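Local coordinates for xylose isomerase-like TIM barrel (Anabaena variabilis ATCC 29413, PDB 2QW5), which binds zinc and D-xylose in the mouth of a TIM barrel and is probably a sugar isomerase or epimerase, at residues S46-I52 / V82-V88; T91-S97 / I130-V136; E183-E189 / H219-D223; Y245-S249 / P277-E281. All coordinates share one frame. Numbering follows the deposited sequence.

How the contacts relate
From the N terminus, contact 1 (46-52 with 82-88) comes first, where the second and third barrel strands meet across one beta-alpha-beta unit. Contact 2 (91-97 with 130-136) then packs the loop after strand 83-87 against the loop after strand 125-128. Contact 3 (183-189 with 219-223) joins the loop after strand 179-182 to helix 217-223, and contact 4 (245-249 with 277-281) pairs the last two strands. Each closes before the next opens, so none nest or cross. Space brings them together: Glu-49 of contact 1 meets Tyr-245 and Gln-247 of contact 4, Tyr-134 of contact 2 hydrogen-bonds to Glu-189 of contact 3, and contacts 3 and 4 share the zinc.

Contact 1 (S46-I52 / V82-V88); sequences SGFEFPI and VKISTNV. With XLS (D-xylose), chain C.
Two neighbouring TIM-barrel strands, 47-51 and 83-87, run parallel in one-to-one register from Gly-47/Lys-83 to Pro-51/Asn-87, their axes 4.4 Å apart at 31°. Ser-46 O accepts a weak hydrogen bond from Lys-83 N (3.4 Å). Gly-47 fits because a CB would clash with Lys-83 O. Phe-48 N donates to Lys-83 O (2.9 Å), and Phe-48 O accepts from Ser-85 N (3.1 Å); Phe-48 CD2, at the ring edge, meets Val-82 CG1 (3.4 Å). Glu-49 (chi1 m) points into the barrel beside Ser-85, its OE2 hydrogen-bonded to Tyr-245 and Gln-247. Phe-50 N donates to Ser-85 O (2.8 Å), Phe-50 O accepts from Asn-87 N (3.0 Å), and Ile-84 CD1 lies 3.8 Å from the Phe-50 ring centroid (CH-pi). Ile-52 N donates to Asn-87 O (2.9 Å). Asn-87 (chi1 t) suits the sugar pocket: OD1 accepts from xylose O4 (2.8 Å) and ND2 donates weakly to xylose O2 (3.3 Å). Phe-48 and Phe-50 pack outward on helix 27-42; strands 11-14 and 125-128 continue the sheet.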
# COMPACT_ATOMS: atom_id res chain seq x y z
N SER A 46 -16.67 31.02 -21.45
CA SER A 46 -17.04 30.77 -22.85
C SER A 46 -16.71 29.35 -23.35
O SER A 46 -17.08 28.96 -24.48
CB SER A 46 -16.39 31.80 -23.73
OG SER A 46 -15.01 31.64 -23.68
N GLY A 47 -16.05 28.55 -22.51
CA GLY A 47 -15.78 27.17 -22.85
C GLY A 47 -15.45 26.32 -21.64
O GLY A 47 -15.22 26.83 -20.55
N PHE A 48 -15.43 25.00 -21.86
CA PHE A 48 -15.28 24.02 -20.74
C PHE A 48 -14.35 22.90 -21.07
O PHE A 48 -14.32 22.52 -22.22
CB PHE A 48 -16.67 23.50 -20.38
CG PHE A 48 -17.60 24.60 -20.01
CD1 PHE A 48 -17.65 25.09 -18.71
CD2 PHE A 48 -18.30 25.26 -21.00
CE1 PHE A 48 -18.46 26.21 -18.39
CE2 PHE A 48 -19.10 26.39 -20.70
CZ PHE A 48 -19.18 26.86 -19.40
N GLU A 49 -13.55 22.42 -20.11
CA GLU A 49 -12.67 21.28 -20.36
C GLU A 49 -13.42 20.09 -19.83
O GLU A 49 -13.78 20.05 -18.66
CB GLU A 49 -11.31 21.28 -19.63
CG GLU A 49 -10.54 22.54 -19.58
CD GLU A 49 -9.08 22.26 -19.12
OE1 GLU A 49 -8.79 21.23 -18.44
OE2 GLU A 49 -8.24 23.09 -19.47
N PHE A 50 -13.62 19.12 -20.69
CA PHE A 50 -14.28 17.85 -20.38
C PHE A 50 -13.24 16.76 -20.26
O PHE A 50 -12.54 16.49 -21.25
CB PHE A 50 -15.22 17.49 -21.52
CG PHE A 50 -16.58 18.16 -21.47
CD1 PHE A 50 -16.88 19.23 -20.62
CD2 PHE A 50 -17.55 17.74 -22.39
CE1 PHE A 50 -18.16 19.80 -20.61
CE2 PHE A 50 -18.80 18.32 -22.41
CZ PHE A 50 -19.11 19.35 -21.53
N PRO A 51 -13.08 16.17 -19.05
CA PRO A 51 -12.26 14.97 -18.98
C PRO A 51 -12.96 13.83 -19.70
O PRO A 51 -14.18 13.72 -19.61
CB PRO A 51 -12.15 14.67 -17.47
CG PRO A 51 -13.37 15.32 -16.86
CD PRO A 51 -13.59 16.55 -17.71
N ILE A 52 -12.22 13.03 -20.47
CA ILE A 52 -12.78 11.86 -21.14
C ILE A 52 -12.32 10.63 -20.38
O ILE A 52 -11.12 10.24 -20.46
CB ILE A 52 -12.45 11.78 -22.65
CG1 ILE A 52 -12.91 13.08 -23.37
CG2 ILE A 52 -13.05 10.49 -23.31
CD1 ILE A 52 -14.41 13.45 -23.25
N VAL A 82 -20.76 27.37 -27.32
CA VAL A 82 -19.87 26.92 -26.22
C VAL A 82 -18.81 25.98 -26.78
O VAL A 82 -19.14 25.02 -27.43
CB VAL A 82 -20.68 26.22 -25.09
CG1 VAL A 82 -19.75 25.48 -24.05
CG2 VAL A 82 -21.55 27.24 -24.41
N LYS A 83 -17.54 26.29 -26.54
CA LYS A 83 -16.42 25.45 -26.97
C LYS A 83 -15.99 24.47 -25.88
O LYS A 83 -16.06 24.77 -24.70
CB LYS A 83 -15.24 26.31 -27.41
CG LYS A 83 -15.46 27.02 -28.79
CD LYS A 83 -14.14 27.68 -29.26
CE LYS A 83 -14.23 28.32 -30.69
NZ LYS A 83 -15.28 29.42 -30.75
N ILE A 84 -15.49 23.31 -26.31
CA ILE A 84 -15.04 22.26 -25.42
C ILE A 84 -13.62 21.90 -25.79
O ILE A 84 -13.31 21.82 -26.97
CB ILE A 84 -15.88 20.99 -25.62
CG1 ILE A 84 -17.38 21.24 -25.34
CG2 ILE A 84 -15.37 19.79 -24.75
CD1 ILE A 84 -17.68 21.66 -23.96
N SER A 85 -12.76 21.79 -24.77
CA SER A 85 -11.44 21.16 -24.86
C SER A 85 -11.56 19.85 -24.05
O SER A 85 -12.46 19.69 -23.23
CB SER A 85 -10.36 22.08 -24.34
OG SER A 85 -10.56 22.38 -22.97
N THR A 86 -10.68 18.89 -24.30
CA THR A 86 -10.71 17.62 -23.60
C THR A 86 -9.42 17.36 -22.83
O THR A 86 -8.33 17.83 -23.23
CB THR A 86 -10.98 16.42 -24.54
OG1 THR A 86 -9.90 16.32 -25.49
CG2 THR A 86 -12.26 16.56 -25.21
N ASN A 87 -9.58 16.64 -21.72
CA ASN A 87 -8.49 16.17 -20.90
C ASN A 87 -8.48 14.63 -21.01
O ASN A 87 -9.46 13.94 -20.69
CB ASN A 87 -8.62 16.64 -19.46
CG ASN A 87 -7.42 16.32 -18.65
OD1 ASN A 87 -7.18 15.17 -18.34
ND2 ASN A 87 -6.68 17.34 -18.26
N VAL A 88 -7.36 14.12 -21.48
CA VAL A 88 -7.19 12.71 -21.78
C VAL A 88 -5.83 12.27 -21.29
O VAL A 88 -4.86 12.96 -21.50
CB VAL A 88 -7.29 12.42 -23.32
CG1 VAL A 88 -6.93 11.00 -23.61
CG2 VAL A 88 -8.74 12.69 -23.84
C1 XLS C . -3.95 16.43 -13.53
C2 XLS C . -4.11 15.59 -14.79
C3 XLS C . -4.97 14.29 -14.59
C4 XLS C . -5.86 13.94 -15.76
O1 XLS C . -2.77 17.16 -13.17
O2 XLS C . -4.54 16.38 -15.90
O3 XLS C . -5.83 14.20 -13.45
O4 XLS C . -5.09 13.95 -16.92

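Contact 2 (T91-S97 / I130-V136); sequences TRTFDPS and IVIPYGV. With XLS (D-xylose), chain C.
This is packing between two irregular loops beyond the C-terminal ends of barrel strands 83-87 and 125-128, with no hydrogen bond between the segments. Thr-91 OG1 accepts from Phe-94 N (3.0 Å), an ST motif; Asp-95 OD1 (chi1 t) accepts from Ser-97 N (2.9 Å), an Asx turn, and from Ser-97 OG at a very short 2.5 Å. Pro-133, rigid and apolar, wedges against this loop: its CA is 4.5 Å from Thr-91 CA, its CG 3.3 Å from Thr-91 O and its CD 3.3 Å from Asp-95 OD1. Pro-96 CG rests 3.4 Å from Val-131 O, and Arg-92 CG 4.1 Å from Val-136 CG1. A type II turn, Pro-133 to Val-136, puts Gly-135 at phi 68°, easy for glycine, and Tyr-134 presents a ring face to xylose O3 (3.8 Å from CZ). Thr-91 and Arg-92 are hydrogen-bonded to Asp-141 and Thr-139, respectively, of the second subunit. Arg-158 of helix 148-176 forms a salt bridge with Asp-95, while Pro-96 and Ile-130 pack on helix 101-120.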
# COMPACT_ATOMS: atom_id res chain seq x y z
N THR A 91 -2.98 5.39 -19.89
CA THR A 91 -3.22 4.53 -18.73
C THR A 91 -2.21 3.41 -18.74
O THR A 91 -1.50 3.23 -19.71
CB THR A 91 -4.64 3.95 -18.74
OG1 THR A 91 -4.79 2.94 -19.73
CG2 THR A 91 -5.67 5.05 -18.99
N ARG A 92 -2.14 2.68 -17.64
CA ARG A 92 -1.20 1.55 -17.55
C ARG A 92 -1.33 0.56 -18.74
O ARG A 92 -0.31 0.07 -19.27
CB ARG A 92 -1.36 0.81 -16.22
CG ARG A 92 -0.13 -0.04 -15.89
CD ARG A 92 -0.51 -1.28 -15.18
NE ARG A 92 -1.24 -0.97 -13.96
CZ ARG A 92 -2.21 -1.72 -13.43
NH1 ARG A 92 -2.66 -2.86 -13.99
NH2 ARG A 92 -2.78 -1.28 -12.31
N THR A 93 -2.57 0.26 -19.13
CA THR A 93 -2.88 -0.58 -20.30
C THR A 93 -2.58 0.18 -21.60
O THR A 93 -1.76 -0.28 -22.43
CB THR A 93 -4.33 -1.08 -20.26
OG1 THR A 93 -4.50 -1.82 -19.05
CG2 THR A 93 -4.67 -1.96 -21.43
N PHE A 94 -3.19 1.35 -21.76
CA PHE A 94 -3.05 2.17 -22.97
C PHE A 94 -1.85 3.05 -22.81
O PHE A 94 -1.95 4.27 -22.60
CB PHE A 94 -4.32 2.97 -23.23
CG PHE A 94 -5.53 2.13 -23.34
CD1 PHE A 94 -5.60 1.09 -24.30
CD2 PHE A 94 -6.61 2.33 -22.48
CE1 PHE A 94 -6.74 0.29 -24.39
CE2 PHE A 94 -7.75 1.53 -22.57
CZ PHE A 94 -7.82 0.52 -23.53
N ASP A 95 -0.68 2.41 -22.93
CA ASP A 95 0.63 3.04 -22.72
C ASP A 95 1.47 3.07 -24.01
O ASP A 95 2.03 2.04 -24.41
CB ASP A 95 1.36 2.34 -21.56
CG ASP A 95 2.72 2.95 -21.25
OD1 ASP A 95 3.09 4.01 -21.80
OD2 ASP A 95 3.44 2.34 -20.42
N PRO A 96 1.58 4.26 -24.63
CA PRO A 96 2.38 4.37 -25.84
C PRO A 96 3.88 4.29 -25.66
O PRO A 96 4.58 4.20 -26.66
CB PRO A 96 1.98 5.75 -26.39
CG PRO A 96 1.62 6.54 -25.21
CD PRO A 96 0.93 5.54 -24.31
N SER A 97 4.35 4.34 -24.42
CA SER A 97 5.77 4.21 -24.08
C SER A 97 6.14 2.77 -23.70
O SER A 97 7.27 2.52 -23.24
CB SER A 97 6.12 5.18 -22.93
OG SER A 97 5.45 4.81 -21.73
N ILE A 130 -0.51 12.21 -22.04
CA ILE A 130 -0.68 11.23 -23.10
C ILE A 130 0.62 10.50 -23.56
O ILE A 130 0.59 9.81 -24.59
CB ILE A 130 -1.46 11.83 -24.30
CG1 ILE A 130 -0.71 12.98 -24.98
CG2 ILE A 130 -2.92 12.30 -23.84
CD1 ILE A 130 -1.32 13.46 -26.26
N VAL A 131 1.72 10.66 -22.82
CA VAL A 131 3.02 10.00 -23.11
C VAL A 131 3.25 8.87 -22.10
O VAL A 131 3.25 7.70 -22.45
CB VAL A 131 4.15 11.03 -23.11
CG1 VAL A 131 5.50 10.36 -23.49
CG2 VAL A 131 3.83 12.22 -24.06
N ILE A 132 3.49 9.22 -20.84
CA ILE A 132 3.71 8.27 -19.77
C ILE A 132 2.33 8.22 -19.04
O ILE A 132 1.74 9.30 -18.81
CB ILE A 132 4.78 8.77 -18.78
CG1 ILE A 132 6.12 9.09 -19.50
CG2 ILE A 132 4.98 7.77 -17.64
CD1 ILE A 132 6.76 7.91 -20.16
N PRO A 133 1.82 7.01 -18.71
CA PRO A 133 0.55 6.82 -17.98
C PRO A 133 0.47 7.65 -16.71
O PRO A 133 1.40 7.63 -15.93
CB PRO A 133 0.56 5.33 -17.64
CG PRO A 133 1.27 4.73 -18.78
CD PRO A 133 2.40 5.69 -19.05
N TYR A 134 -0.64 8.37 -16.53
CA TYR A 134 -0.76 9.30 -15.43
C TYR A 134 -0.77 8.59 -14.08
O TYR A 134 -1.59 7.71 -13.87
CB TYR A 134 -2.03 10.15 -15.55
CG TYR A 134 -2.27 10.99 -14.33
CD1 TYR A 134 -1.56 12.17 -14.11
CD2 TYR A 134 -3.22 10.60 -13.37
CE1 TYR A 134 -1.76 12.93 -12.98
CE2 TYR A 134 -3.41 11.35 -12.23
CZ TYR A 134 -2.69 12.51 -12.04
OH TYR A 134 -2.91 13.23 -10.92
N GLY A 135 0.11 9.03 -13.18
CA GLY A 135 0.22 8.48 -11.83
C GLY A 135 0.73 7.07 -11.66
O GLY A 135 0.63 6.56 -10.58
N VAL A 136 1.33 6.49 -12.71
CA VAL A 136 1.80 5.13 -12.69
C VAL A 136 3.29 5.22 -12.49
O VAL A 136 4.07 5.18 -13.44
CB VAL A 136 1.43 4.35 -14.00
CG1 VAL A 136 1.96 2.89 -13.97
CG2 VAL A 136 -0.09 4.36 -14.24
C1 XLS C . -3.95 16.43 -13.53
C2 XLS C . -4.11 15.59 -14.79
C3 XLS C . -4.97 14.29 -14.59
C4 XLS C . -5.86 13.94 -15.76
O1 XLS C . -2.77 17.16 -13.17
O2 XLS C . -4.54 16.38 -15.90
O3 XLS C . -5.83 14.20 -13.45
O4 XLS C . -5.09 13.95 -16.92

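Contact 3 (E183-E189 / H219-D223); sequences EPITHWE and HEILD. With ZN (zinc ion), chain D; XLS (D-xylose), chain C.
Asp-223 (chi1 m), at the end of helix 217-223, grips the loop 183-189 with both carboxylate oxygens: OD1 accepts from Thr-186 OG1 (2.8 Å) and OD2 from His-187 N (3.0 Å). Thr-186 suits the spot because its hydroxyl also accepts from Trp-188 N (3.3 Å), an ST turn. Water 1 bridges His-187 NE2 (2.7 Å) and Leu-222 O (2.9 Å), while His-187 ND1 is hydrogen-bonded to the backbone O of Arg-294 of the third subunit. Nearer the barrel mouth, Glu-183 OE2 binds zinc at 2.1 Å and its OE1 accepts from xylose O2 (3.2 Å). His-219 NE2 donates to xylose O1 (3.2 Å) and is hydrogen-bonded to the zinc-bound water 2 (3.1 Å). Glu-189 OE1, hydrogen-bonded to Tyr-134, lies 2.9 Å from xylose O1. His-219 (chi1 m) points toward the loop, its CA 5.1 Å from Thr-186 CA, with Ile-185 CA over its ring face 3.7 Å from the centroid, a CH-pi contact. Leu-222 CD2 packs 4.2 Å from Trp-188 CD1; that indole stacks on Trp-188 of the third subunit. Together they build one wall of a zinc and sugar site at the C-terminal mouth of a xylose isomerase-like TIM barrel.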
# COMPACT_ATOMS: atom_id res chain seq x y z
N GLU A 183 1.00 17.64 -21.36
CA GLU A 183 1.13 18.39 -20.11
C GLU A 183 2.31 17.94 -19.23
O GLU A 183 2.38 16.77 -18.86
CB GLU A 183 -0.19 18.23 -19.31
CG GLU A 183 -0.28 19.17 -18.10
CD GLU A 183 -1.55 18.98 -17.29
OE1 GLU A 183 -2.21 17.92 -17.46
OE2 GLU A 183 -1.85 19.92 -16.48
N PRO A 184 3.25 18.86 -18.92
CA PRO A 184 4.22 18.60 -17.86
C PRO A 184 3.42 18.62 -16.57
O PRO A 184 2.61 19.53 -16.38
CB PRO A 184 5.17 19.79 -17.92
CG PRO A 184 4.86 20.49 -19.18
CD PRO A 184 3.46 20.20 -19.50
N ILE A 185 3.57 17.59 -15.75
CA ILE A 185 2.80 17.44 -14.49
C ILE A 185 3.80 17.21 -13.37
O ILE A 185 4.74 16.47 -13.56
CB ILE A 185 1.82 16.26 -14.60
CG1 ILE A 185 0.64 16.66 -15.51
CG2 ILE A 185 1.27 15.81 -13.24
CD1 ILE A 185 -0.32 15.54 -15.87
N THR A 186 3.56 17.80 -12.22
CA THR A 186 4.44 17.71 -11.06
C THR A 186 4.80 16.29 -10.67
O THR A 186 3.99 15.37 -10.82
CB THR A 186 3.84 18.41 -9.80
OG1 THR A 186 4.76 18.28 -8.71
CG2 THR A 186 2.48 17.83 -9.37
N HIS A 187 6.04 16.13 -10.21
CA HIS A 187 6.55 14.87 -9.64
C HIS A 187 5.64 14.30 -8.53
O HIS A 187 5.63 13.10 -8.31
CB HIS A 187 7.94 15.09 -9.03
CG HIS A 187 7.93 15.97 -7.80
ND1 HIS A 187 7.92 15.46 -6.52
CD2 HIS A 187 7.84 17.31 -7.68
CE1 HIS A 187 7.87 16.46 -5.66
NE2 HIS A 187 7.82 17.59 -6.34
N TRP A 188 4.92 15.16 -7.81
CA TRP A 188 3.96 14.71 -6.82
C TRP A 188 2.87 13.82 -7.38
O TRP A 188 2.38 12.96 -6.65
CB TRP A 188 3.33 15.87 -6.06
CG TRP A 188 4.19 16.45 -4.98
CD1 TRP A 188 4.74 17.67 -4.96
CD2 TRP A 188 4.61 15.80 -3.76
NE1 TRP A 188 5.46 17.85 -3.82
CE2 TRP A 188 5.37 16.73 -3.04
CE3 TRP A 188 4.38 14.55 -3.19
CZ2 TRP A 188 5.95 16.43 -1.80
CZ3 TRP A 188 4.92 14.26 -1.93
CH2 TRP A 188 5.71 15.20 -1.26
N GLU A 189 2.49 14.04 -8.65
CA GLU A 189 1.43 13.28 -9.31
C GLU A 189 1.83 12.22 -10.31
O GLU A 189 1.06 11.33 -10.50
CB GLU A 189 0.48 14.22 -10.04
CG GLU A 189 -0.21 15.25 -9.19
CD GLU A 189 -1.10 16.15 -10.02
OE1 GLU A 189 -1.83 15.67 -10.90
OE2 GLU A 189 -1.12 17.35 -9.73
N HIS A 219 1.71 23.27 -12.20
CA HIS A 219 2.86 22.38 -12.54
C HIS A 219 4.13 23.14 -12.80
O HIS A 219 5.22 22.66 -12.39
CB HIS A 219 2.55 21.41 -13.68
CG HIS A 219 1.35 20.57 -13.42
ND1 HIS A 219 1.17 19.88 -12.25
CD2 HIS A 219 0.28 20.30 -14.20
CE1 HIS A 219 0.00 19.25 -12.30
NE2 HIS A 219 -0.53 19.45 -13.49
N GLU A 220 4.03 24.32 -13.42
CA GLU A 220 5.24 25.15 -13.69
C GLU A 220 5.89 25.64 -12.39
O GLU A 220 7.10 25.51 -12.20
CB GLU A 220 4.91 26.34 -14.59
CG GLU A 220 6.12 27.24 -14.97
CD GLU A 220 7.24 26.46 -15.62
OE1 GLU A 220 6.92 25.53 -16.38
OE2 GLU A 220 8.42 26.78 -15.37
N ILE A 221 5.07 26.11 -11.46
CA ILE A 221 5.55 26.59 -10.18
C ILE A 221 6.13 25.45 -9.33
O ILE A 221 7.21 25.64 -8.74
CB ILE A 221 4.45 27.30 -9.40
CG1 ILE A 221 4.12 28.67 -10.00
CG2 ILE A 221 4.93 27.59 -7.92
CD1 ILE A 221 4.46 28.99 -11.55
N LEU A 222 5.43 24.31 -9.25
CA LEU A 222 5.89 23.18 -8.41
C LEU A 222 7.20 22.58 -8.86
O LEU A 222 7.99 22.17 -8.00
CB LEU A 222 4.84 22.06 -8.24
CG LEU A 222 3.96 22.19 -6.98
CD1 LEU A 222 3.26 23.56 -6.93
CD2 LEU A 222 2.96 21.01 -6.81
N ASP A 223 7.42 22.48 -10.17
CA ASP A 223 8.65 21.83 -10.71
C ASP A 223 9.56 22.63 -11.64
O ASP A 223 10.69 22.18 -11.92
CB ASP A 223 8.26 20.53 -11.47
CG ASP A 223 7.69 19.46 -10.57
OD1 ASP A 223 6.87 19.79 -9.68
OD2 ASP A 223 8.07 18.28 -10.75
ZN ZN D . -3.61 20.79 -15.64
C1 XLS C . -3.95 16.43 -13.53
C2 XLS C . -4.11 15.59 -14.79
C3 XLS C . -4.97 14.29 -14.59
C4 XLS C . -5.86 13.94 -15.76
O1 XLS C . -2.77 17.16 -13.17
O2 XLS C . -4.54 16.38 -15.90
O3 XLS C . -5.83 14.20 -13.45
O4 XLS C . -5.09 13.95 -16.92
O HOH W 1 7.10 20.21 -6.00
O HOH W 2 -3.51 19.36 -14.21

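Contact 4 (Y245-S249 / P277-E281); sequences YVQVS and PIAVE. With ZN (zinc ion), chain D.
Strands 245-248 and 278-280 run parallel with axes 4.6 Å apart at 33°, the closing strands of a beta-alpha-beta unit in the TIM barrel, connected through helix 263-273. Gln-247 pairs with Ala-279 and Val-248 with Val-280. The hydrogen-bond ladder runs from Ala-279 N to Val-246 O (3.0 Å), Val-248 N to Ala-279 O (2.8 Å) and Glu-281 N to Val-248 O (3.0 Å). Past the strand ends, Ser-249 (chi1 t) adds a side-chain hydrogen bond from OG to Glu-281 O (2.6 Å). Val-246, Val-248, Ile-278 and Val-280 share the outer face, where branched side chains fill the layer beneath the helices: Val-246 CG1 meets Ile-278 CD1 at 3.6 Å and Val-248 CG2 meets Val-280 CG2 at 4.1 Å. Ala-279 faces the barrel interior, and its small methyl lets Tyr-245 OH approach CB to 3.2 Å; that hydroxyl is hydrogen-bonded to Glu-49 and Ser-85 across the barrel. Gln-247 (chi1 m) and Glu-281 (chi1 t), inward-facing at the barrel's C-terminal end, offer oxygens to the zinc, and Glu-183 and Asp-216 complete the protein ligands. An amide suits its place: Gln-247 NE2 is hydrogen-bonded to Glu-49, while Gln-247 OE1 binds the zinc at 2.4 Å and Glu-281 OE1 at 2.1 Å.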
# COMPACT_ATOMS: atom_id res chain seq x y z
N TYR A 245 -1.91 25.52 -25.67
CA TYR A 245 -2.91 25.74 -24.61
C TYR A 245 -2.27 26.22 -23.33
O TYR A 245 -1.10 25.98 -23.11
CB TYR A 245 -3.62 24.42 -24.37
CG TYR A 245 -4.95 24.44 -23.64
CD1 TYR A 245 -6.03 25.24 -24.06
CD2 TYR A 245 -5.19 23.55 -22.60
CE1 TYR A 245 -7.30 25.15 -23.43
CE2 TYR A 245 -6.44 23.48 -21.96
CZ TYR A 245 -7.47 24.26 -22.37
OH TYR A 245 -8.67 24.17 -21.71
N VAL A 246 -3.06 26.87 -22.47
CA VAL A 246 -2.56 27.45 -21.21
C VAL A 246 -3.65 27.30 -20.14
O VAL A 246 -4.81 27.59 -20.43
CB VAL A 246 -2.21 28.96 -21.35
CG1 VAL A 246 -1.89 29.59 -19.99
CG2 VAL A 246 -1.03 29.17 -22.28
N GLN A 247 -3.23 26.82 -18.96
CA GLN A 247 -4.09 26.64 -17.80
C GLN A 247 -3.60 27.45 -16.60
O GLN A 247 -2.39 27.51 -16.32
CB GLN A 247 -4.17 25.18 -17.42
CG GLN A 247 -4.79 24.31 -18.43
CD GLN A 247 -4.87 22.90 -17.94
OE1 GLN A 247 -3.90 22.37 -17.41
NE2 GLN A 247 -6.05 22.29 -18.04
N VAL A 248 -4.54 28.12 -15.92
CA VAL A 248 -4.24 28.87 -14.70
C VAL A 248 -4.85 28.04 -13.57
O VAL A 248 -6.05 27.68 -13.60
CB VAL A 248 -4.73 30.34 -14.70
CG1 VAL A 248 -3.83 31.15 -15.67
CG2 VAL A 248 -6.22 30.45 -15.05
N SER A 249 -4.00 27.73 -12.60
CA SER A 249 -4.35 26.86 -11.47
C SER A 249 -3.40 27.17 -10.34
O SER A 249 -2.18 27.25 -10.58
CB SER A 249 -4.15 25.40 -11.87
OG SER A 249 -4.71 24.54 -10.91
N PRO A 277 -7.37 30.18 -25.83
CA PRO A 277 -8.13 30.27 -24.59
C PRO A 277 -7.28 29.98 -23.35
O PRO A 277 -6.34 29.19 -23.44
CB PRO A 277 -9.19 29.18 -24.78
CG PRO A 277 -8.59 28.20 -25.69
CD PRO A 277 -7.71 28.97 -26.61
N ILE A 278 -7.61 30.63 -22.22
CA ILE A 278 -6.93 30.44 -20.92
C ILE A 278 -7.92 29.67 -20.05
O ILE A 278 -8.98 30.18 -19.78
CB ILE A 278 -6.60 31.80 -20.24
CG1 ILE A 278 -5.63 32.63 -21.08
CG2 ILE A 278 -6.00 31.57 -18.84
CD1 ILE A 278 -4.25 32.03 -21.22
N ALA A 279 -7.58 28.43 -19.64
CA ALA A 279 -8.50 27.60 -18.83
C ALA A 279 -8.22 27.66 -17.33
O ALA A 279 -7.11 27.52 -16.91
CB ALA A 279 -8.48 26.19 -19.28
N VAL A 280 -9.27 27.91 -16.54
CA VAL A 280 -9.22 27.85 -15.09
C VAL A 280 -9.35 26.36 -14.75
O VAL A 280 -10.36 25.76 -15.07
CB VAL A 280 -10.42 28.63 -14.45
CG1 VAL A 280 -10.57 28.28 -12.95
CG2 VAL A 280 -10.25 30.12 -14.68
N GLU A 281 -8.31 25.77 -14.14
CA GLU A 281 -8.35 24.35 -13.77
C GLU A 281 -8.28 24.17 -12.24
O GLU A 281 -7.21 24.19 -11.65
CB GLU A 281 -7.27 23.57 -14.45
CG GLU A 281 -7.56 22.06 -14.36
CD GLU A 281 -6.51 21.23 -15.00
OE1 GLU A 281 -5.34 21.50 -14.66
OE2 GLU A 281 -6.85 20.31 -15.78
ZN ZN D . -3.61 20.79 -15.64
O HOH W 2 -3.51 19.36 -14.21